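Phthiocerol/phenolphthiocerol synthesis polyketide synthase type I PpsC (Mycobacterium tuberculosis, PDB 5NJI) carries a dehydratase domain that probably removes water from beta-hydroxyacyl chains during phthiocerol assembly, caught here with a C12:1 enoyl-CoA. Local coordinates at residues 66-69 / 70-74; 85-89 / 90-94; 220-223 / 224-228; 48-51 / 52-56. The protein carries 1 engineered substitution. All coordinates share one frame; numbering follows the deposited sequence. Where two conformers were deposited one is given.

Interaction 1. Residues 66-69 / 70-74. With 8Z2 (~{S}-[2-[3-[[(2~{R})-4-[[[(2~{R},3~{S},4~{R},5~{R})-5-(6-aminopurin-9-yl)-4-oxidanyl-3-phosphonooxy-oxolan-2-yl]methoxy-oxidanyl-phosphoryl]oxy-oxidanyl-phosphoryl]oxy-3,3-dimethyl-2-oxidanyl-butanoyl]amino]propanoylamino]ethyl] (~{E})-dodec-2-enethioate), chain B.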
loop_
_atom_site.group_PDB
_atom_site.type_symbol
_atom_site.label_atom_id
_atom_site.label_comp_id
_atom_site.label_asym_id
_atom_site.label_seq_id
_atom_site.Cartn_x
_atom_site.Cartn_y
_atom_site.Cartn_z
ATOM N N VAL A 66 -11.318 -12.396 -1.161
ATOM C CA VAL A 66 -10.864 -11.226 -0.409
ATOM C C VAL A 66 -9.413 -11.442 -0.010
ATOM O O VAL A 66 -9.077 -12.427 0.649
ATOM C CB VAL A 66 -11.737 -10.996 0.831
ATOM C CG1 VAL A 66 -11.211 -9.817 1.670
ATOM C CG2 VAL A 66 -13.196 -10.759 0.435
ATOM N N VAL A 67 -8.546 -10.519 -0.405
ATOM C CA VAL A 67 -7.117 -10.637 -0.195
ATOM C C VAL A 67 -6.658 -9.348 0.463
ATOM O O VAL A 67 -7.164 -8.270 0.153
ATOM C CB VAL A 67 -6.392 -10.868 -1.535
ATOM C CG1 VAL A 67 -4.892 -10.645 -1.414
ATOM C CG2 VAL A 67 -6.683 -12.268 -2.028
ATOM N N LEU A 68 -5.702 -9.450 1.361
ATOM C CA LEU A 68 -5.244 -8.252 2.027
ATOM C C LEU A 68 -4.346 -7.460 1.083
ATOM O O LEU A 68 -3.391 -8.022 0.533
ATOM C CB LEU A 68 -4.474 -8.583 3.304
ATOM C CG LEU A 68 -4.258 -7.392 4.237
ATOM C CD1 LEU A 68 -5.579 -6.994 4.896
ATOM C CD2 LEU A 68 -3.221 -7.712 5.282
ATOM N N PRO A 69 -4.614 -6.177 0.850
ATOM C CA PRO A 69 -3.803 -5.450 -0.131
ATOM C C PRO A 69 -2.396 -5.180 0.382
ATOM O O PRO A 69 -2.156 -5.038 1.583
ATOM C CB PRO A 69 -4.583 -4.154 -0.348
ATOM C CG PRO A 69 -5.342 -3.951 0.885
ATOM C CD PRO A 69 -5.697 -5.333 1.389
ATOM N N GLY A 70 -1.460 -5.092 -0.570
ATOM C CA GLY A 70 -0.075 -4.821 -0.218
ATOM C C GLY A 70 0.071 -3.602 0.662
ATOM O O GLY A 70 0.878 -3.581 1.596
ATOM N N ALA A 71 -0.676 -2.534 0.341
ATOM C CA ALA A 71 -0.579 -1.310 1.118
ATOM C C ALA A 71 -0.920 -1.514 2.585
ATOM O O ALA A 71 -0.445 -0.755 3.442
ATOM C CB ALA A 71 -1.507 -0.267 0.484
ATOM N N ALA A 72 -1.736 -2.516 2.914
ATOM C CA ALA A 72 -2.062 -2.724 4.312
ATOM C C ALA A 72 -0.848 -3.186 5.090
ATOM O O ALA A 72 -0.689 -2.816 6.255
ATOM C CB ALA A 72 -3.205 -3.730 4.457
ATOM N N TYR A 73 0.023 -3.985 4.470
ATOM C CA TYR A 73 1.238 -4.402 5.158
ATOM C C TYR A 73 2.142 -3.205 5.430
ATOM O O TYR A 73 2.805 -3.134 6.470
ATOM C CB TYR A 73 1.985 -5.436 4.327
ATOM C CG TYR A 73 1.235 -6.716 4.041
ATOM C CD1 TYR A 73 1.168 -7.732 4.975
ATOM C CD2 TYR A 73 0.611 -6.907 2.828
ATOM C CE1 TYR A 73 0.526 -8.894 4.686
ATOM C CE2 TYR A 73 -0.044 -8.059 2.534
ATOM C CZ TYR A 73 -0.081 -9.055 3.456
ATOM O OH TYR A 73 -0.731 -10.218 3.138
ATOM N N ALA A 74 2.188 -2.252 4.500
ATOM C CA ALA A 74 2.974 -1.047 4.735
ATOM C C ALA A 74 2.463 -0.287 5.945
ATOM O O ALA A 74 3.247 0.134 6.801
ATOM C CB ALA A 74 2.943 -0.155 3.493
HETATM C C2 8Z2 B . 13.067 -13.879 1.709
HETATM C C4 8Z2 B . 11.981 -15.361 0.257
HETATM C C5 8Z2 B . 12.194 -16.339 1.106
HETATM C C6 8Z2 B . 12.839 -16.132 2.227
HETATM C C8 8Z2 B . 11.168 -17.188 -0.536
HETATM C C10 8Z2 B . -0.968 -2.896 -13.066
HETATM C C11 8Z2 B . 0.060 -2.706 -14.106
HETATM C C12 8Z2 B . -0.026 -3.780 -15.122
HETATM N N9 8Z2 B . 11.289 -15.879 -0.737
HETATM N N7 8Z2 B . 11.672 -17.438 0.626
HETATM N N3 8Z2 B . 12.409 -14.116 0.533
HETATM N N1 8Z2 B . 13.294 -14.924 2.559
HETATM N N6 8Z2 B . 12.979 -17.201 2.971
HETATM C "C1'" 8Z2 B . 11.084 -14.628 -1.719
HETATM C "C2'" 8Z2 B . 12.396 -14.656 -2.407
HETATM O "O2'" 8Z2 B . 12.688 -13.269 -2.311
HETATM C "C3'" 8Z2 B . 12.016 -15.290 -3.844
HETATM O "O3'" 8Z2 B . 13.227 -15.839 -4.442
HETATM C "C4'" 8Z2 B . 10.994 -14.026 -4.228
HETATM O "O4'" 8Z2 B . 10.211 -14.061 -2.946
HETATM C "C5'" 8Z2 B . 9.973 -13.977 -5.354
HETATM O "O5'" 8Z2 B . 8.964 -14.915 -5.300
HETATM P P1 8Z2 B . 9.112 -16.385 -5.260
HETATM O O11 8Z2 B . 9.180 -16.540 -3.812
HETATM O O12 8Z2 B . 10.397 -16.964 -5.726
HETATM O O6 8Z2 B . 7.794 -17.229 -5.939
HETATM P P2 8Z2 B . 6.725 -17.969 -4.983
HETATM O O21 8Z2 B . 7.237 -18.154 -3.493
HETATM O O22 8Z2 B . 6.076 -19.194 -5.222
HETATM O O7 8Z2 B . 5.626 -16.769 -5.136
HETATM C CPA 8Z2 B . 5.606 -15.670 -6.064
HETATM C CPB 8Z2 B . 4.310 -14.901 -5.690
HETATM C CP8 8Z2 B . 4.423 -14.546 -4.197
HETATM C CP7 8Z2 B . 4.135 -13.654 -6.496
HETATM C CP9 8Z2 B . 3.119 -15.823 -5.923
HETATM O OP3 8Z2 B . 5.545 -13.764 -4.081
HETATM C CP6 8Z2 B . 3.198 -13.794 -3.613
HETATM O OP2 8Z2 B . 2.149 -14.330 -3.626
HETATM N NP2 8Z2 B . 3.420 -12.665 -2.956
HETATM C CP5 8Z2 B . 2.427 -11.857 -2.284
HETATM C CP4 8Z2 B . 1.922 -10.780 -3.225
HETATM C CP3 8Z2 B . 0.855 -9.951 -2.475
HETATM O OP1 8Z2 B . 0.266 -10.423 -1.564
HETATM N NP1 8Z2 B . 0.619 -8.731 -2.893
HETATM C CP2 8Z2 B . -0.314 -7.861 -2.243
HETATM C CP1 8Z2 B . -1.721 -8.206 -2.579
HETATM S S 8Z2 B . -2.077 -7.880 -4.334
HETATM P P3 8Z2 B . 13.970 -17.135 -3.510
HETATM O O31 8Z2 B . 12.614 -18.033 -3.055
HETATM O O32 8Z2 B . 14.504 -16.823 -2.248
HETATM O O33 8Z2 B . 14.909 -18.064 -4.146
HETATM C CA1 8Z2 B . -2.149 -6.349 -4.361
HETATM C CA2 8Z2 B . -2.485 -5.752 -5.677
HETATM O OA1 8Z2 B . -1.981 -5.578 -3.470
HETATM C CA3 8Z2 B . -2.516 -4.277 -5.772
HETATM C CA4 8Z2 B . -2.804 -3.694 -7.093
HETATM C CA5 8Z2 B . -2.567 -2.206 -7.152
HETATM C CA6 8Z2 B . -2.824 -1.689 -8.559
HETATM C CA7 8Z2 B . -1.649 -2.023 -9.506
HETATM C CA8 8Z2 B . -2.037 -1.955 -10.969
HETATM C CA9 8Z2 B . -0.835 -1.927 -11.953
HETATM O O HOH W 1 -1.862 -10.397 0.620
#
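Leu68 meets the first turn of the helix with both branches: CG and CD1 lie against Ala72 CB (CG 3.8 Å), and CD2 hangs over one face of the Tyr73 ring, 4.1 Å from its centroid and displaced toward the rim, as a CH-pi contact. Leu68 CG stands anti to the backbone N (chi1 -166°), which turns the isobutyl group to the helix. Pro69 CG joins the cluster loosely at Ala72 CB. At the polar edge, Pro69 O accepts Ala72 N at 2.9 Å. Gly70 N gives a nearly straight bond (172°) to the thioester oxygen OA1 of the acyl-CoA, 3.0 Å away; the N-terminal end of the helix would probably polarise that carbonyl. One water accepts from Tyr73 OH (2.8 Å), in the plane of the ring, and donates to Leu68 O and to the pantetheine oxygen OP1. Pro69 takes the place of the closing proline in the dehydratase HxxxGxxxxP signature, whose histidine position is Phe60 here. The loop leads from strand 65-66 into helix 70-84, the central helix of a hot-dog unit, where Tyr73 packs on Leu98 and Leu100 of strand 93-100 and on His139 and Ala140 of strand 136-146.

Interaction 2. Residues 85-89 / 90-94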
loop_
_atom_site.group_PDB
_atom_site.type_symbol
_atom_site.label_atom_id
_atom_site.label_comp_id
_atom_site.label_asym_id
_atom_site.label_seq_id
_atom_site.Cartn_x
_atom_site.Cartn_y
_atom_site.Cartn_z
ATOM N N PHE A 85 8.072 2.817 19.547
ATOM C CA PHE A 85 9.021 3.874 19.854
ATOM C C PHE A 85 8.296 5.204 19.962
ATOM O O PHE A 85 7.438 5.528 19.135
ATOM C CB PHE A 85 10.108 3.962 18.780
ATOM C CG PHE A 85 10.789 2.655 18.501
ATOM C CD1 PHE A 85 11.620 2.074 19.448
ATOM C CD2 PHE A 85 10.589 1.979 17.301
ATOM C CE1 PHE A 85 12.254 0.885 19.200
ATOM C CE2 PHE A 85 11.225 0.774 17.053
ATOM C CZ PHE A 85 12.052 0.223 18.006
ATOM N N ALA A 86 8.658 5.972 20.979
ATOM C CA ALA A 86 8.138 7.321 21.135
ATOM C C ALA A 86 8.966 8.261 20.275
ATOM O O ALA A 86 10.180 8.378 20.473
ATOM C CB ALA A 86 8.189 7.749 22.598
ATOM N N VAL A 87 8.324 8.908 19.309
ATOM C CA VAL A 87 8.982 9.915 18.483
ATOM C C VAL A 87 7.997 11.055 18.260
ATOM O O VAL A 87 6.845 10.824 17.879
ATOM C CB VAL A 87 9.481 9.344 17.140
ATOM C CG1 VAL A 87 10.193 10.431 16.333
ATOM C CG2 VAL A 87 10.428 8.182 17.371
ATOM N N GLU A 88 8.458 12.281 18.492
ATOM C CA GLU A 88 7.601 13.467 18.489
ATOM C C GLU A 88 7.552 14.098 17.094
ATOM O O GLU A 88 7.850 15.272 16.884
ATOM C CB GLU A 88 8.085 14.461 19.544
ATOM N N GLN A 89 7.147 13.275 16.129
ATOM C CA GLN A 89 7.055 13.656 14.726
ATOM C C GLN A 89 5.811 12.987 14.156
ATOM O O GLN A 89 5.468 11.876 14.561
ATOM C CB GLN A 89 8.321 13.229 13.962
ATOM C CG GLN A 89 8.738 14.141 12.835
ATOM C CD GLN A 89 9.859 13.545 12.004
ATOM O OE1 GLN A 89 10.807 12.975 12.546
ATOM N NE2 GLN A 89 9.751 13.658 10.685
ATOM N N ASP A 90 5.120 13.661 13.233
ATOM C CA ASP A 90 3.893 13.089 12.683
ATOM C C ASP A 90 4.183 11.846 11.846
ATOM O O ASP A 90 3.417 10.869 11.879
ATOM C CB ASP A 90 3.158 14.133 11.844
ATOM C CG ASP A 90 2.535 15.228 12.687
ATOM O OD1 ASP A 90 2.300 14.996 13.891
ATOM O OD2 ASP A 90 2.271 16.320 12.141
ATOM N N GLN A 91 5.270 11.875 11.079
ATOM C CA GLN A 91 5.659 10.789 10.180
ATOM C C GLN A 91 7.134 10.496 10.446
ATOM O O GLN A 91 8.026 10.888 9.680
ATOM C CB GLN A 91 5.384 11.156 8.719
ATOM C CG GLN A 91 3.902 11.290 8.390
ATOM C CD GLN A 91 3.135 9.969 8.545
ATOM O OE1 GLN A 91 3.730 8.884 8.568
ATOM N NE2 GLN A 91 1.815 10.062 8.646
ATOM N N PRO A 92 7.424 9.766 11.528
ATOM C CA PRO A 92 8.822 9.532 11.920
ATOM C C PRO A 92 9.573 8.547 11.057
ATOM O O PRO A 92 10.804 8.480 11.181
ATOM C CB PRO A 92 8.700 8.973 13.343
ATOM C CG PRO A 92 7.320 9.177 13.757
ATOM C CD PRO A 92 6.480 9.267 12.537
ATOM N N TRP A 93 8.886 7.769 10.208
ATOM C CA TRP A 93 9.443 6.559 9.625
ATOM C C TRP A 93 9.349 6.586 8.110
ATOM O O TRP A 93 8.492 7.248 7.528
ATOM C CB TRP A 93 8.698 5.295 10.093
ATOM C CG TRP A 93 8.398 5.285 11.540
ATOM C CD1 TRP A 93 7.191 5.466 12.126
ATOM C CD2 TRP A 93 9.337 5.102 12.593
ATOM N NE1 TRP A 93 7.317 5.407 13.490
ATOM C CE2 TRP A 93 8.628 5.185 13.801
ATOM C CE3 TRP A 93 10.712 4.876 12.629
ATOM C CZ2 TRP A 93 9.251 5.056 15.033
ATOM C CZ3 TRP A 93 11.332 4.751 13.845
ATOM C CH2 TRP A 93 10.606 4.839 15.031
ATOM N N MET A 94 10.223 5.804 7.496
ATOM C CA MET A 94 10.104 5.390 6.109
ATOM C C MET A 94 10.195 3.872 6.064
ATOM O O MET A 94 10.672 3.235 7.001
ATOM C CB MET A 94 11.198 6.024 5.236
ATOM C CG MET A 94 12.608 5.462 5.491
ATOM S SD MET A 94 13.817 6.337 4.464
ATOM C CE MET A 94 13.781 5.306 2.999
HETATM O O HOH W 2 6.795 14.256 10.353
HETATM O O HOH W 3 12.377 10.343 12.533
#
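Val87 straddles a ridge made by Pro92 and Trp93, one methyl for each. With CG1 anti to the backbone N (chi1 -179°), CG1 settles on Pro92 CB at 3.6 Å, while CG2 lies obliquely beside the indole at Trp93 CZ2, 4.1 Å away. The pyrrolidine fills the hollow inside the bend: Pro92 CG sits 3.4 Å from Gln89 O on one flank, and Pro92 CB rests over the rim of one indole face on another. The far corner of that indole, CH2, lies against CB, CG and CD2 of Phe85, closest to CD2 at 3.7 Å. The planes of the Phe85 ring and the six-membered ring of Trp93 are inclined at 53°. Around the outside the extended Gln89 side chain spans the turn through two waters: one accepts from Gln89 NE2 and Gln91 N, the other donates to Gln89 OE1 and, at 2.8 Å, to Pro92 O. The bend carries the chain from helix 70-84 back into strand 93-100. Trp93 plugs the junction, packed on Leu78 and Ala81 of the helix and Val144 of strand 136-146, with NE1 bonded to Thr82 OG1; Gln91 NE2 bonds Met223 O.

Interaction 3. Residues 220-223 / 224-228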
loop_
_atom_site.group_PDB
_atom_site.type_symbol
_atom_site.label_atom_id
_atom_site.label_comp_id
_atom_site.label_asym_id
_atom_site.label_seq_id
_atom_site.Cartn_x
_atom_site.Cartn_y
_atom_site.Cartn_z
ATOM N N ARG A 220 -8.868 6.675 11.925
ATOM C CA ARG A 220 -8.141 7.504 12.875
ATOM C C ARG A 220 -6.707 7.028 13.269
ATOM O O ARG A 220 -5.883 7.802 13.615
ATOM C CB ARG A 220 -8.955 7.754 14.162
ATOM C CG ARG A 220 -9.808 6.582 14.673
ATOM C CD ARG A 220 -10.736 5.754 13.727
ATOM N NE ARG A 220 -12.107 6.279 13.535
ATOM C CZ ARG A 220 -12.633 6.965 12.504
ATOM N NH1 ARG A 220 -11.983 7.338 11.393
ATOM N NH2 ARG A 220 -13.890 7.253 12.592
ATOM N N GLU A 221 -6.499 5.721 13.373
ATOM C CA GLU A 221 -5.231 5.199 13.866
ATOM C C GLU A 221 -4.204 4.966 12.767
ATOM O O GLU A 221 -3.087 4.543 13.078
ATOM C CB GLU A 221 -5.454 3.888 14.631
ATOM C CG GLU A 221 -6.418 4.012 15.797
ATOM C CD GLU A 221 -5.926 4.977 16.857
ATOM O OE1 GLU A 221 -4.703 5.001 17.113
ATOM O OE2 GLU A 221 -6.757 5.718 17.425
ATOM N N PHE A 222 -4.523 5.255 11.506
ATOM C CA PHE A 222 -3.592 4.936 10.427
ATOM C C PHE A 222 -2.479 5.970 10.323
ATOM O O PHE A 222 -2.731 7.179 10.346
ATOM C CB PHE A 222 -4.302 4.851 9.075
ATOM C CG PHE A 222 -5.285 3.713 8.944
ATOM C CD1 PHE A 222 -5.173 2.565 9.703
ATOM C CD2 PHE A 222 -6.310 3.788 8.017
ATOM C CE1 PHE A 222 -6.073 1.525 9.557
ATOM C CE2 PHE A 222 -7.205 2.768 7.865
ATOM C CZ PHE A 222 -7.093 1.624 8.641
ATOM N N MET A 223 -1.304 5.460 10.066
ATOM C CA MET A 223 -0.136 6.272 9.789
ATOM C C MET A 223 -0.221 6.600 8.262
ATOM O O MET A 223 -0.083 7.721 7.830
ATOM C CB MET A 223 1.222 5.588 10.069
ATOM C CG MET A 223 1.502 5.213 11.502
ATOM S SD MET A 223 1.752 6.691 12.430
ATOM C CE MET A 223 3.257 7.249 11.702
ATOM N N LEU A 224 -0.616 5.645 7.541
ATOM C CA LEU A 224 -0.674 5.658 6.061
ATOM C C LEU A 224 -1.963 4.946 5.648
ATOM O O LEU A 224 -2.197 3.934 6.138
ATOM C CB LEU A 224 0.578 4.871 5.477
ATOM C CG LEU A 224 0.943 4.676 3.998
ATOM C CD1 LEU A 224 1.079 6.014 3.288
ATOM C CD2 LEU A 224 2.197 3.816 3.755
ATOM N N HIS A 225 -2.867 5.563 5.133
ATOM C CA HIS A 225 -4.178 4.989 4.819
ATOM C C HIS A 225 -3.984 3.965 3.651
ATOM O O HIS A 225 -3.699 4.364 2.612
ATOM C CB HIS A 225 -5.262 6.063 4.442
ATOM C CG HIS A 225 -6.673 5.553 4.507
ATOM N ND1 HIS A 225 -7.063 4.380 3.922
ATOM C CD2 HIS A 225 -7.775 6.028 5.139
ATOM C CE1 HIS A 225 -8.334 4.159 4.182
ATOM N NE2 HIS A 225 -8.789 5.147 4.914
ATOM N N PRO A 226 -4.170 2.674 3.887
ATOM C CA PRO A 226 -3.919 1.691 2.861
ATOM C C PRO A 226 -4.750 1.884 1.560
ATOM O O PRO A 226 -4.340 1.617 0.507
ATOM C CB PRO A 226 -4.299 0.352 3.541
ATOM C CG PRO A 226 -4.242 0.605 4.947
ATOM C CD PRO A 226 -4.482 2.048 5.177
ATOM N N VAL A 227 -5.984 2.309 1.733
ATOM C CA VAL A 227 -6.852 2.382 0.533
ATOM C C VAL A 227 -6.338 3.504 -0.348
ATOM O O VAL A 227 -6.246 3.460 -1.497
ATOM C CB VAL A 227 -8.366 2.649 0.851
ATOM C CG1 VAL A 227 -9.181 2.779 -0.381
ATOM C CG2 VAL A 227 -8.865 1.603 1.825
ATOM N N MET A 228 -5.989 4.602 0.297
ATOM C CA MET A 228 -5.336 5.711 -0.420
ATOM C C MET A 228 -3.873 5.476 -1.280
ATOM O O MET A 228 -3.685 5.704 -2.371
ATOM C CB MET A 228 -5.157 7.045 0.387
ATOM C CG MET A 228 -4.907 8.259 -0.446
ATOM S SD MET A 228 -6.526 8.747 -1.131
ATOM C CE MET A 228 -6.336 10.414 -1.623
#
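Phe222 turns an edge to the face of the His225 ring: the planes stand at 77°, the centroids are 5.1 Å apart, and Phe222 CD2 lies above the centre of the imidazole. The same phenyl ring receives Pro226 on one of its own faces, where the proline CD is 4.0 Å from the ring centroid, displaced toward the rim, in a CH-pi contact. Phe222 is thus lodged in the corner between two consecutive residues, with its CB resting near Leu224 O at 3.7 Å. The first torsions differ: the phenyl CG is anti to its carbonyl carbon (chi1 -66°), whereas the imidazole CG is anti to its backbone N (chi1 -163°), and the two side chains cross. The imidazole is held from both ends. ND1 accepts from Val227 N at 3.2 Å, the donor lying close to the ring plane, and NE2 is bonded to Ala215 O; together these fix the ring rotation and present its face to Phe222. Met223, bent at chi2 and chi3, leads its thioether away from the corner toward Thr82. Glu75 of helix 70-84 takes Met223 N and Leu224 N with its two carboxylate oxygens, pinning the approach to the turn. His225 is the N-cap of helix 226-234, and its ND1 bond is a side-chain cap. His225 and Pro226 open a sequence that matches the HPxxxDxxxQ motif of polyketide synthase dehydratases, whose double hot-dog fold places this second helix beside the first.

Interaction 4. Residues 48-51 / 52-56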
loop_
_atom_site.group_PDB
_atom_site.type_symbol
_atom_site.label_atom_id
_atom_site.label_comp_id
_atom_site.label_asym_id
_atom_site.label_seq_id
_atom_site.Cartn_x
_atom_site.Cartn_y
_atom_site.Cartn_z
ATOM N N SER A 48 -4.114 -9.265 15.679
ATOM C CA SER A 48 -5.354 -8.606 15.297
ATOM C C SER A 48 -6.284 -9.645 14.712
ATOM O O SER A 48 -5.843 -10.586 14.059
ATOM C CB SER A 48 -5.148 -7.497 14.264
ATOM O OG SER A 48 -4.641 -8.025 13.050
ATOM N N GLU A 49 -7.576 -9.464 14.943
ATOM C CA GLU A 49 -8.574 -10.347 14.365
ATOM C C GLU A 49 -9.071 -9.685 13.093
ATOM O O GLU A 49 -9.598 -8.569 13.135
ATOM C CB GLU A 49 -9.722 -10.613 15.337
ATOM C CG GLU A 49 -9.271 -11.267 16.635
ATOM C CD GLU A 49 -10.406 -11.458 17.624
ATOM O OE1 GLU A 49 -11.462 -11.993 17.225
ATOM O OE2 GLU A 49 -10.242 -11.068 18.799
ATOM N N LEU A 50 -8.858 -10.348 11.973
ATOM C CA LEU A 50 -9.349 -9.886 10.683
ATOM C C LEU A 50 -10.516 -10.760 10.240
ATOM O O LEU A 50 -10.595 -11.940 10.581
ATOM C CB LEU A 50 -8.255 -9.922 9.620
ATOM C CG LEU A 50 -6.949 -9.202 9.927
ATOM C CD1 LEU A 50 -6.048 -9.295 8.705
ATOM C CD2 LEU A 50 -7.220 -7.774 10.317
ATOM N N ASP A 51 -11.415 -10.153 9.476
ATOM C CA ASP A 51 -12.617 -10.776 8.956
ATOM C C ASP A 51 -12.963 -10.015 7.690
ATOM O O ASP A 51 -12.640 -8.823 7.585
ATOM C CB ASP A 51 -13.763 -10.704 9.987
ATOM C CG ASP A 51 -14.996 -11.498 9.580
ATOM O OD1 ASP A 51 -15.752 -11.039 8.689
ATOM O OD2 ASP A 51 -15.216 -12.582 10.162
ATOM N N PRO A 52 -13.576 -10.659 6.699
ATOM C CA PRO A 52 -13.885 -9.917 5.465
ATOM C C PRO A 52 -14.852 -8.774 5.679
ATOM O O PRO A 52 -14.827 -7.816 4.895
ATOM C CB PRO A 52 -14.457 -10.988 4.526
ATOM C CG PRO A 52 -14.762 -12.138 5.370
ATOM C CD PRO A 52 -13.861 -12.097 6.556
ATOM N N ASP A 53 -15.710 -8.902 6.678
ATOM C CA ASP A 53 -16.578 -7.773 6.991
ATOM C C ASP A 53 -15.924 -6.618 7.786
ATOM O O ASP A 53 -16.602 -5.687 8.105
ATOM C CB ASP A 53 -17.920 -8.149 7.674
ATOM C CG ASP A 53 -17.769 -8.566 9.153
ATOM O OD1 ASP A 53 -16.761 -8.229 9.788
ATOM O OD2 ASP A 53 -18.678 -9.218 9.758
ATOM N N LEU A 54 -14.615 -6.601 7.956
ATOM C CA LEU A 54 -13.937 -5.586 8.778
ATOM C C LEU A 54 -13.775 -4.344 7.864
ATOM O O LEU A 54 -13.243 -4.523 6.846
ATOM C CB LEU A 54 -12.503 -6.000 9.260
ATOM C CG LEU A 54 -11.701 -4.940 10.001
ATOM C CD1 LEU A 54 -12.407 -4.482 11.259
ATOM C CD2 LEU A 54 -10.291 -5.423 10.304
ATOM N N LEU A 55 -14.303 -3.183 8.222
ATOM C CA LEU A 55 -14.069 -1.925 7.515
ATOM C C LEU A 55 -14.250 -2.159 5.984
ATOM O O LEU A 55 -15.133 -2.833 5.663
ATOM C CB LEU A 55 -12.706 -1.343 7.995
ATOM C CG LEU A 55 -12.511 -0.924 9.453
ATOM C CD1 LEU A 55 -11.113 -0.416 9.710
ATOM C CD2 LEU A 55 -13.576 0.087 9.863
ATOM N N TRP A 56 -13.303 -1.743 5.116
ATOM C CA TRP A 56 -13.342 -1.850 3.631
ATOM C C TRP A 56 -12.625 -3.134 3.018
ATOM O O TRP A 56 -12.482 -3.209 1.913
ATOM C CB TRP A 56 -12.642 -0.576 3.022
ATOM C CG TRP A 56 -11.434 -0.153 3.911
ATOM C CD1 TRP A 56 -11.411 0.822 4.807
ATOM C CD2 TRP A 56 -10.154 -0.782 3.982
ATOM N NE1 TRP A 56 -10.214 0.893 5.411
ATOM C CE2 TRP A 56 -9.411 -0.086 4.926
ATOM C CE3 TRP A 56 -9.558 -1.833 3.321
ATOM C CZ2 TRP A 56 -8.125 -0.417 5.217
ATOM C CZ3 TRP A 56 -8.302 -2.156 3.617
ATOM C CH2 TRP A 56 -7.602 -1.468 4.559
#
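Asp51 grips the following turn with two oxygens. Its carboxylate OD1 accepts Asp53 N at 2.9 Å through the lone pair that faces away from OD2, an Asx turn, and its backbone O accepts Leu54 N at 3.0 Å, closing a type I beta turn from Asp51 to Leu54. The side-chain bond is the straighter of the two, 162° at the hydrogen. Leu54 CB also lies close to the turn's acceptor, 3.3 Å from Asp51 O. Asp51 CG is anti to the backbone N (chi1 -172°), which brings the carboxylate slantwise across the Pro52 ring, with OD1 3.6 Å from the proline CG. Asp53 turns its own carboxylate back over the turn: its CG sits between backbone N and carbonyl carbon (chi1 74°), and its OD1 ends 3.2 Å from Asp51 OD1. Two like charges this close would probably raise the proton affinity of one of them, although Asp53 is exposed to solvent. On the apolar side, the leucine ends meet at an angle, Leu50 CD2 to Leu54 CD2 3.9 Å. Further out, Pro108 lies against both Asp51 and Pro52, while backbone bonds tie Leu50 to Thr110 and Ser48 to Leu112; the Ser48 hydroxyl is bonded to Leu31 O. The turn follows strand 44-50, which pairs with strand 110-118, and sends the chain toward strand 60-62. On the way Trp56 packs against Pro226 and Val227 of helix 226-234.

How the interactions relate
All four contacts are local, and they follow in series along the chain with no nesting or crossing. Interaction 4 closes the turn after strand 44-50, interaction 1 the entry to helix 70-84, interaction 2 the bend from that helix into strand 93-100, and interaction 3 the entry to helix 226-234. Interaction 3 touches all the others: Pro226 packs on Ala71 and Ala72 of interaction 1, Met223 CE lies against Asp90 and Pro92 of interaction 2, and Trp56 of interaction 4 packs on Phe222, His225, Pro226 and Val227. Interactions 1 and 4 meet lightly through Val66 and Pro52. The 220-228 segment thus ties helix 70-84, the bend into strand 93-100 and the loop after strand 44-50 to the start of helix 226-234.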